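Local coordinates for THUMP domain-containing protein (Pyrococcus horikoshii, PDB 1VBK), which is of unknown function but probably binds RNA and ATP and may act in tRNA thiolation or thiamine biosynthesis, at residues Leu186-Phe196 with Lys219-Tyr230. Sequence-based numbering, arbitrary orientation.
Sequences LHDELSALAIF and KVRSLWNLLKRY
Leu-227 lays its two methyl groups against helix 189-196: CD1 rests 3.9 Å from Ala-192 CB, and CD2 sits 3.8 Å from Phe-196 CB, near the plane of that ring at its edge. Alanine's short side chain lets Leu-227 CD2 come within 3.4 Å of Ala-192 O. One turn earlier, Leu-223 CD1 reaches Asp-188 C at 3.5 Å, where the helix starts. With CG anti to the backbone N (chi1 -178°), Leu-186 extends toward the second helix, CD2 lying 3.7 Å from Val-220 CG1 and meeting Trp-224 CB. The helices run nearly parallel, 26° apart, on one side of the five-stranded parallel sheet of the HUP-type domain; they follow neighbouring strands 181-185 and 204-210, as successive beta-alpha units do. Asp-188 N-caps the first of them, OD1 accepting from Ser-191 N at 2.9 Å. Farther along, Phe-196 makes a T-shaped stack: its CE2 stands 3.6 Å above the centre of the Tyr-230 ring, planes at 73°. Replacing Tyr-230 with an alanine would probably leave that phenylalanine edge without a ring face and open a gap beside Leu-305. At the surface, Glu-189 OE2 and Lys-219 NZ stay 4.3 Å apart, too far for a salt bridge.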
loop_
_atom_site.group_PDB
_atom_site.type_symbol
_atom_site.label_atom_id
_atom_site.label_comp_id
_atom_site.label_asym_id
_atom_site.label_seq_id
_atom_site.Cartn_x
_atom_site.Cartn_y
_atom_site.Cartn_z
ATOM N N LEU A 186 0.436 -16.797 -9.170
ATOM C CA LEU A 186 -0.291 -17.583 -10.163
ATOM C C LEU A 186 0.493 -18.794 -10.665
ATOM O O LEU A 186 1.604 -18.654 -11.180
ATOM C CB LEU A 186 -0.653 -16.670 -11.339
ATOM C CG LEU A 186 -1.467 -17.203 -12.519
ATOM C CD1 LEU A 186 -2.848 -17.632 -12.056
ATOM C CD2 LEU A 186 -1.581 -16.111 -13.573
ATOM N N HIS A 187 -0.092 -19.983 -10.533
ATOM C CA HIS A 187 0.581 -21.202 -10.979
ATOM C C HIS A 187 -0.372 -22.284 -11.484
ATOM O O HIS A 187 0.062 -23.250 -12.099
ATOM C CB HIS A 187 1.443 -21.764 -9.845
ATOM C CG HIS A 187 0.657 -22.214 -8.656
ATOM N ND1 HIS A 187 0.139 -23.486 -8.543
ATOM C CD2 HIS A 187 0.271 -21.550 -7.541
ATOM C CE1 HIS A 187 -0.531 -23.587 -7.408
ATOM N NE2 HIS A 187 -0.467 -22.427 -6.782
ATOM N N ASP A 188 -1.664 -22.131 -11.214
ATOM C CA ASP A 188 -2.654 -23.102 -11.669
ATOM C C ASP A 188 -4.058 -22.499 -11.711
ATOM O O ASP A 188 -4.240 -21.311 -11.447
ATOM C CB ASP A 188 -2.623 -24.355 -10.779
ATOM C CG ASP A 188 -3.099 -24.090 -9.362
ATOM O OD1 ASP A 188 -3.184 -22.912 -8.955
ATOM O OD2 ASP A 188 -3.378 -25.076 -8.645
ATOM N N GLU A 189 -5.048 -23.318 -12.054
ATOM C CA GLU A 189 -6.427 -22.856 -12.149
ATOM C C GLU A 189 -6.971 -22.342 -10.821
ATOM O O GLU A 189 -7.685 -21.342 -10.787
ATOM C CB GLU A 189 -7.322 -23.984 -12.679
ATOM C CG GLU A 189 -6.913 -24.490 -14.058
ATOM C CD GLU A 189 -7.824 -25.591 -14.581
ATOM O OE1 GLU A 189 -7.934 -26.643 -13.914
ATOM O OE2 GLU A 189 -8.428 -25.404 -15.661
ATOM N N LEU A 190 -6.628 -23.024 -9.733
ATOM C CA LEU A 190 -7.083 -22.634 -8.401
ATOM C C LEU A 190 -6.552 -21.266 -7.983
ATOM O O LEU A 190 -7.291 -20.450 -7.428
ATOM C CB LEU A 190 -6.652 -23.676 -7.369
ATOM C CG LEU A 190 -7.363 -25.028 -7.417
ATOM C CD1 LEU A 190 -6.725 -25.983 -6.421
ATOM C CD2 LEU A 190 -8.836 -24.834 -7.105
ATOM N N SER A 191 -5.270 -21.023 -8.232
ATOM C CA SER A 191 -4.676 -19.740 -7.875
ATOM C C SER A 191 -5.248 -18.648 -8.781
ATOM O O SER A 191 -5.335 -17.483 -8.385
ATOM C CB SER A 191 -3.143 -19.799 -7.989
ATOM O OG SER A 191 -2.721 -20.257 -9.261
ATOM N N ALA A 192 -5.656 -19.030 -9.989
ATOM C CA ALA A 192 -6.234 -18.074 -10.930
ATOM C C ALA A 192 -7.596 -17.631 -10.419
ATOM O O ALA A 192 -7.948 -16.453 -10.514
ATOM C CB ALA A 192 -6.367 -18.702 -12.313
ATOM N N LEU A 193 -8.355 -18.581 -9.873
ATOM C CA LEU A 193 -9.680 -18.306 -9.322
ATOM C C LEU A 193 -9.534 -17.451 -8.069
ATOM O O LEU A 193 -10.363 -16.582 -7.793
ATOM C CB LEU A 193 -10.399 -19.615 -8.974
ATOM C CG LEU A 193 -11.779 -19.476 -8.324
ATOM C CD1 LEU A 193 -12.720 -18.699 -9.245
ATOM C CD2 LEU A 193 -12.343 -20.855 -8.031
ATOM N N ALA A 194 -8.471 -17.707 -7.313
ATOM C CA ALA A 194 -8.196 -16.949 -6.099
ATOM C C ALA A 194 -7.991 -15.483 -6.483
ATOM O O ALA A 194 -8.505 -14.580 -5.827
ATOM C CB ALA A 194 -6.942 -17.495 -5.419
ATOM N N ILE A 195 -7.234 -15.259 -7.551
ATOM C CA ILE A 195 -6.967 -13.907 -8.033
ATOM C C ILE A 195 -8.249 -13.251 -8.527
ATOM O O ILE A 195 -8.510 -12.085 -8.244
ATOM C CB ILE A 195 -5.918 -13.926 -9.161
ATOM C CG1 ILE A 195 -4.558 -14.317 -8.568
ATOM C CG2 ILE A 195 -5.854 -12.562 -9.850
ATOM C CD1 ILE A 195 -3.455 -14.512 -9.584
ATOM N N PHE A 196 -9.057 -14.011 -9.258
ATOM C CA PHE A 196 -10.317 -13.492 -9.773
ATOM C C PHE A 196 -11.196 -13.004 -8.619
ATOM O O PHE A 196 -11.759 -11.910 -8.678
ATOM C CB PHE A 196 -11.036 -14.584 -10.584
ATOM C CG PHE A 196 -12.381 -14.168 -11.118
ATOM C CD1 PHE A 196 -13.506 -14.182 -10.299
ATOM C CD2 PHE A 196 -12.520 -13.751 -12.438
ATOM C CE1 PHE A 196 -14.753 -13.786 -10.786
ATOM C CE2 PHE A 196 -13.763 -13.352 -12.938
ATOM C CZ PHE A 196 -14.883 -13.371 -12.107
ATOM N N LYS A 219 1.507 -22.456 -19.759
ATOM C CA LYS A 219 0.206 -22.781 -19.193
ATOM C C LYS A 219 -0.284 -21.620 -18.329
ATOM O O LYS A 219 -1.479 -21.310 -18.307
ATOM C CB LYS A 219 0.315 -24.058 -18.354
ATOM C CG LYS A 219 -0.805 -24.271 -17.341
ATOM C CD LYS A 219 -2.169 -24.375 -17.995
ATOM C CE LYS A 219 -3.247 -24.603 -16.944
ATOM N NZ LYS A 219 -4.613 -24.705 -17.536
ATOM N N VAL A 220 0.640 -20.973 -17.625
ATOM C CA VAL A 220 0.278 -19.847 -16.775
ATOM C C VAL A 220 -0.094 -18.624 -17.603
ATOM O O VAL A 220 -1.047 -17.921 -17.275
ATOM C CB VAL A 220 1.417 -19.488 -15.803
ATOM C CG1 VAL A 220 1.096 -18.184 -15.069
ATOM C CG2 VAL A 220 1.598 -20.609 -14.799
ATOM N N ARG A 221 0.645 -18.369 -18.678
ATOM C CA ARG A 221 0.337 -17.224 -19.525
ATOM C C ARG A 221 -1.080 -17.342 -20.086
ATOM O O ARG A 221 -1.775 -16.339 -20.243
ATOM C CB ARG A 221 1.345 -17.101 -20.674
ATOM C CG ARG A 221 2.730 -16.625 -20.244
ATOM C CD ARG A 221 3.621 -16.364 -21.451
ATOM N NE ARG A 221 4.974 -15.939 -21.088
ATOM C CZ ARG A 221 5.269 -14.808 -20.450
ATOM N NH1 ARG A 221 4.306 -13.969 -20.090
ATOM N NH2 ARG A 221 6.532 -14.506 -20.180
ATOM N N SER A 222 -1.510 -18.565 -20.382
ATOM C CA SER A 222 -2.851 -18.769 -20.913
ATOM C C SER A 222 -3.889 -18.540 -19.813
ATOM O O SER A 222 -5.009 -18.108 -20.084
ATOM C CB SER A 222 -2.992 -20.174 -21.514
ATOM O OG SER A 222 -2.651 -21.182 -20.580
ATOM N N LEU A 223 -3.512 -18.821 -18.569
ATOM C CA LEU A 223 -4.416 -18.604 -17.446
ATOM C C LEU A 223 -4.579 -17.100 -17.267
ATOM O O LEU A 223 -5.685 -16.602 -17.055
ATOM C CB LEU A 223 -3.846 -19.212 -16.162
ATOM C CG LEU A 223 -3.805 -20.740 -16.066
ATOM C CD1 LEU A 223 -3.148 -21.150 -14.755
ATOM C CD2 LEU A 223 -5.217 -21.299 -16.146
ATOM N N TRP A 224 -3.469 -16.374 -17.361
ATOM C CA TRP A 224 -3.514 -14.930 -17.206
ATOM C C TRP A 224 -4.321 -14.270 -18.327
ATOM O O TRP A 224 -5.016 -13.282 -18.092
ATOM C CB TRP A 224 -2.100 -14.338 -17.170
ATOM C CG TRP A 224 -2.130 -12.847 -17.047
ATOM C CD1 TRP A 224 -1.587 -11.941 -17.909
ATOM C CD2 TRP A 224 -2.851 -12.089 -16.069
ATOM N NE1 TRP A 224 -1.934 -10.663 -17.537
ATOM C CE2 TRP A 224 -2.711 -10.726 -16.409
ATOM C CE3 TRP A 224 -3.606 -12.430 -14.938
ATOM C CZ2 TRP A 224 -3.301 -9.700 -15.661
ATOM C CZ3 TRP A 224 -4.193 -11.411 -14.194
ATOM C CH2 TRP A 224 -4.037 -10.062 -14.561
ATOM N N ASN A 225 -4.234 -14.815 -19.539
ATOM C CA ASN A 225 -4.973 -14.257 -20.670
ATOM C C ASN A 225 -6.473 -14.238 -20.403
ATOM O O ASN A 225 -7.169 -13.319 -20.829
ATOM C CB ASN A 225 -4.693 -15.045 -21.953
ATOM C CG ASN A 225 -3.283 -14.840 -22.464
ATOM O OD1 ASN A 225 -2.820 -13.708 -22.607
ATOM N ND2 ASN A 225 -2.592 -15.936 -22.748
ATOM N N LEU A 226 -6.966 -15.255 -19.705
ATOM C CA LEU A 226 -8.381 -15.335 -19.366
ATOM C C LEU A 226 -8.711 -14.318 -18.272
ATOM O O LEU A 226 -9.737 -13.643 -18.333
ATOM C CB LEU A 226 -8.733 -16.739 -18.875
ATOM C CG LEU A 226 -8.611 -17.885 -19.882
ATOM C CD1 LEU A 226 -8.871 -19.206 -19.173
ATOM C CD2 LEU A 226 -9.596 -17.681 -21.022
ATOM N N LEU A 227 -7.834 -14.217 -17.274
ATOM C CA LEU A 227 -8.025 -13.279 -16.169
ATOM C C LEU A 227 -7.937 -11.826 -16.626
ATOM O O LEU A 227 -8.600 -10.951 -16.070
ATOM C CB LEU A 227 -6.974 -13.520 -15.077
ATOM C CG LEU A 227 -7.133 -14.754 -14.187
ATOM C CD1 LEU A 227 -5.901 -14.928 -13.304
ATOM C CD2 LEU A 227 -8.382 -14.597 -13.335
ATOM N N LYS A 228 -7.118 -11.571 -17.640
ATOM C CA LYS A 228 -6.940 -10.215 -18.133
ATOM C C LYS A 228 -8.251 -9.566 -18.572
ATOM O O LYS A 228 -8.420 -8.354 -18.440
ATOM C CB LYS A 228 -5.940 -10.197 -19.293
ATOM C CG LYS A 228 -5.144 -8.899 -19.367
ATOM C CD LYS A 228 -4.139 -8.897 -20.503
ATOM C CE LYS A 228 -3.230 -7.682 -20.407
ATOM N NZ LYS A 228 -4.002 -6.423 -20.196
ATOM N N ARG A 229 -9.179 -10.376 -19.079
ATOM C CA ARG A 229 -10.474 -9.879 -19.550
ATOM C C ARG A 229 -11.367 -9.384 -18.417
ATOM O O ARG A 229 -12.506 -8.968 -18.650
ATOM C CB ARG A 229 -11.213 -10.980 -20.311
ATOM C CG ARG A 229 -10.450 -11.531 -21.497
ATOM C CD ARG A 229 -11.204 -12.682 -22.153
ATOM N NE ARG A 229 -12.494 -12.269 -22.702
ATOM C CZ ARG A 229 -13.674 -12.591 -22.181
ATOM N NH1 ARG A 229 -13.740 -13.333 -21.087
ATOM N NH2 ARG A 229 -14.792 -12.183 -22.764
ATOM N N TYR A 230 -10.847 -9.435 -17.195
ATOM C CA TYR A 230 -11.578 -9.008 -16.005
ATOM C C TYR A 230 -10.696 -8.100 -15.151
ATOM O O TYR A 230 -11.005 -7.849 -13.990
ATOM C CB TYR A 230 -11.957 -10.231 -15.166
ATOM C CG TYR A 230 -13.048 -11.096 -15.750
ATOM C CD1 TYR A 230 -14.392 -10.788 -15.542
ATOM C CD2 TYR A 230 -12.741 -12.223 -16.509
ATOM C CE1 TYR A 230 -15.404 -11.583 -16.077
ATOM C CE2 TYR A 230 -13.747 -13.022 -17.050
ATOM C CZ TYR A 230 -15.073 -12.695 -16.828
ATOM O OH TYR A 230 -16.071 -13.479 -17.360
#